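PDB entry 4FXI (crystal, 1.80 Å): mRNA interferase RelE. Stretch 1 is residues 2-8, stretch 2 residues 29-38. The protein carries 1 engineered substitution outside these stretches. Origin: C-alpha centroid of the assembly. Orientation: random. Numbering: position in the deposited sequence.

Stretch 1, residues 2-8: AYFLDFD
Stretch 2 29-38: KLVEVLESPR

Packing of an N-terminal strand against a helix and the segment that follows in RelE. Residues 4-7 form an extended strand (phi -81 to -147°, psi 142 to 171°); a helix that begins earlier in the chain and includes residues 29-33 runs at 128° to the strand, N-to-C directions compared, with axes 9.1 Å apart at closest approach. The CA atoms come closest at Ala2 and Tyr3: Ala2 CA lies 4.4 Å from Glu35 CA, and Tyr3 CA 5.2 Å from Leu34 CA. One hydrogen bond joins the stretches, Tyr3 N to Leu34 O, 2.9 Å and nearly linear at 174°; i to i-4 bonds Val33 N to Lys29 O (2.8 Å) and Leu34 N to Leu30 O (3.0 Å) give way to i to i-3 bonds Glu35 N to Glu32 O (3.1 Å) and Ser36 N to Val33 O (3.0 Å). Tyr3 adopts chi1 m (-79°) with chi2 60°, laying its ring against Pro37: Pro37 CG, in a C-gamma endo ring, sits 3.6 Å from the Tyr3 ring centroid and 10° off its normal, a CH-pi contact in which the electron-rich face accepts polarized C-H groups, while Tyr3 CD1 approaches Pro37 CD to 3.5 Å. Leu34 (m, t) leaves its backbone sideways, but its end reaches the strand, placing Leu34 CD2 4.0 Å from Leu5 CB and 3.9 Å from Phe4 O. Leu5 (t, p) points toward the helix, whereas Phe4 (m, chi2 -84°) points away. Four residues before Leu34, Leu30 (t, p) points toward the strand and likewise presents its CD2 methyl to Leu5; Leu30 CD2 meets both Leu5 CD1 and Phe7 CZ at 4.3 Å, van der Waals spacing between apolar groups. Phe7 starts sideways, and m with chi2 82° brings its ring end nearer to Leu30. Glu35 (m, m, chi3 -45°) starts away yet folds back, leaving Glu35 OE1 4.0 Å from Ala2 CB. Together the stretches bury 436 Å².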

# COMPACT_ATOMS: atom_id res chain seq x y z
N ALA A 2 1.29 10.34 -14.46
CA ALA A 2 0.67 9.41 -13.52
C ALA A 2 1.19 7.98 -13.72
O ALA A 2 1.73 7.65 -14.78
CB ALA A 2 -0.84 9.44 -13.66
N TYR A 3 1.02 7.16 -12.69
CA TYR A 3 1.48 5.77 -12.71
C TYR A 3 0.30 4.82 -12.90
O TYR A 3 -0.84 5.16 -12.56
CB TYR A 3 2.19 5.43 -11.39
CG TYR A 3 3.61 5.93 -11.32
CD1 TYR A 3 3.90 7.29 -11.43
CD2 TYR A 3 4.67 5.05 -11.13
CE1 TYR A 3 5.21 7.74 -11.36
CE2 TYR A 3 5.97 5.49 -11.07
CZ TYR A 3 6.24 6.84 -11.19
OH TYR A 3 7.55 7.28 -11.12
N PHE A 4 0.58 3.64 -13.45
CA PHE A 4 -0.41 2.57 -13.52
C PHE A 4 -0.45 1.84 -12.19
O PHE A 4 0.40 2.06 -11.32
CB PHE A 4 -0.03 1.57 -14.63
CG PHE A 4 -0.07 2.15 -16.02
CD1 PHE A 4 -1.27 2.21 -16.72
CD2 PHE A 4 1.08 2.63 -16.62
CE1 PHE A 4 -1.30 2.75 -18.00
CE2 PHE A 4 1.05 3.16 -17.90
CZ PHE A 4 -0.14 3.22 -18.59
N LEU A 5 -1.43 0.94 -12.03
CA LEU A 5 -1.61 0.24 -10.76
C LEU A 5 -1.56 -1.28 -10.94
O LEU A 5 -2.05 -1.80 -11.94
CB LEU A 5 -2.96 0.62 -10.13
CG LEU A 5 -3.43 -0.15 -8.89
CD1 LEU A 5 -2.53 0.15 -7.68
CD2 LEU A 5 -4.88 0.18 -8.56
N ASP A 6 -0.95 -1.97 -9.98
CA ASP A 6 -0.93 -3.43 -9.99
C ASP A 6 -0.97 -3.88 -8.54
O ASP A 6 -0.52 -3.15 -7.65
CB ASP A 6 0.33 -3.94 -10.68
CG ASP A 6 0.30 -5.45 -10.94
OD1 ASP A 6 -0.81 -5.99 -11.13
OD2 ASP A 6 1.37 -6.07 -10.95
N PHE A 7 -1.52 -5.07 -8.29
CA PHE A 7 -1.59 -5.64 -6.95
C PHE A 7 -0.86 -6.97 -6.92
O PHE A 7 -0.95 -7.75 -7.88
CB PHE A 7 -3.04 -5.98 -6.58
CG PHE A 7 -3.84 -4.82 -6.08
CD1 PHE A 7 -4.43 -3.93 -6.96
CD2 PHE A 7 -4.04 -4.64 -4.73
CE1 PHE A 7 -5.19 -2.86 -6.49
CE2 PHE A 7 -4.80 -3.58 -4.25
CZ PHE A 7 -5.38 -2.69 -5.13
N ASP A 8 -0.16 -7.24 -5.82
CA ASP A 8 0.24 -8.60 -5.51
C ASP A 8 -1.04 -9.40 -5.34
O ASP A 8 -2.01 -8.89 -4.76
CB ASP A 8 1.02 -8.63 -4.19
CG ASP A 8 1.54 -10.02 -3.86
OD1 ASP A 8 0.77 -10.85 -3.36
OD2 ASP A 8 2.75 -10.26 -4.08
N LYS A 29 -7.22 7.68 -1.21
CA LYS A 29 -5.80 7.96 -1.04
C LYS A 29 -4.92 7.26 -2.09
O LYS A 29 -3.97 7.84 -2.61
CB LYS A 29 -5.35 7.60 0.38
CG LYS A 29 -6.00 8.47 1.47
CD LYS A 29 -5.52 8.05 2.86
CE LYS A 29 -5.97 9.02 3.94
NZ LYS A 29 -5.36 10.37 3.74
N LEU A 30 -5.25 6.01 -2.39
CA LEU A 30 -4.58 5.28 -3.45
C LEU A 30 -4.71 5.95 -4.83
O LEU A 30 -3.74 6.02 -5.58
CB LEU A 30 -5.10 3.83 -3.50
CG LEU A 30 -4.39 2.90 -4.48
CD1 LEU A 30 -2.90 2.85 -4.17
CD2 LEU A 30 -5.00 1.50 -4.43
N VAL A 31 -5.90 6.42 -5.16
CA VAL A 31 -6.11 7.13 -6.42
C VAL A 31 -5.26 8.41 -6.46
O VAL A 31 -4.67 8.74 -7.50
CB VAL A 31 -7.59 7.42 -6.66
CG1 VAL A 31 -7.78 8.36 -7.86
CG2 VAL A 31 -8.33 6.11 -6.90
N GLU A 32 -5.17 9.11 -5.33
CA GLU A 32 -4.28 10.28 -5.22
C GLU A 32 -2.82 9.88 -5.42
O GLU A 32 -2.05 10.58 -6.09
CB GLU A 32 -4.44 10.95 -3.86
CG GLU A 32 -5.77 11.69 -3.68
CD GLU A 32 -6.01 12.14 -2.24
OE1 GLU A 32 -6.79 13.09 -2.05
OE2 GLU A 32 -5.42 11.54 -1.31
N VAL A 33 -2.45 8.76 -4.81
CA VAL A 33 -1.10 8.21 -4.95
C VAL A 33 -0.73 7.98 -6.42
O VAL A 33 0.35 8.32 -6.84
CB VAL A 33 -0.94 6.92 -4.12
CG1 VAL A 33 0.26 6.10 -4.58
CG2 VAL A 33 -0.78 7.26 -2.66
N LEU A 34 -1.66 7.45 -7.21
CA LEU A 34 -1.34 7.17 -8.60
C LEU A 34 -0.92 8.40 -9.39
O LEU A 34 -0.15 8.31 -10.35
CB LEU A 34 -2.53 6.50 -9.32
CG LEU A 34 -2.91 5.11 -8.83
CD1 LEU A 34 -4.00 4.55 -9.75
CD2 LEU A 34 -1.73 4.16 -8.81
N GLU A 35 -1.40 9.57 -8.98
CA GLU A 35 -1.04 10.80 -9.68
C GLU A 35 0.43 11.17 -9.46
O GLU A 35 1.06 11.76 -10.34
CB GLU A 35 -1.94 11.96 -9.27
CG GLU A 35 -3.39 11.80 -9.72
CD GLU A 35 -3.53 11.67 -11.24
OE1 GLU A 35 -2.88 12.45 -11.97
OE2 GLU A 35 -4.27 10.77 -11.69
N SER A 36 0.97 10.81 -8.30
CA SER A 36 2.36 11.12 -7.94
C SER A 36 2.73 10.32 -6.69
O SER A 36 2.53 10.79 -5.56
CB SER A 36 2.51 12.62 -7.68
OG SER A 36 3.85 12.95 -7.36
N PRO A 37 3.26 9.11 -6.88
CA PRO A 37 3.31 8.13 -5.78
C PRO A 37 4.48 8.26 -4.82
O PRO A 37 4.43 7.69 -3.75
CB PRO A 37 3.37 6.79 -6.53
CG PRO A 37 4.11 7.13 -7.79
CD PRO A 37 3.56 8.49 -8.18
N ARG A 38 5.52 9.00 -5.18
CA ARG A 38 6.63 9.19 -4.26
C ARG A 38 6.29 10.37 -3.38
O ARG A 38 6.38 11.53 -3.79
CB ARG A 38 7.93 9.41 -5.02
CG ARG A 38 8.33 8.19 -5.86
CD ARG A 38 9.72 8.37 -6.44
NE ARG A 38 10.14 7.25 -7.27
CZ ARG A 38 10.62 6.10 -6.79
NH1 ARG A 38 10.72 5.91 -5.48
NH2 ARG A 38 10.99 5.14 -7.63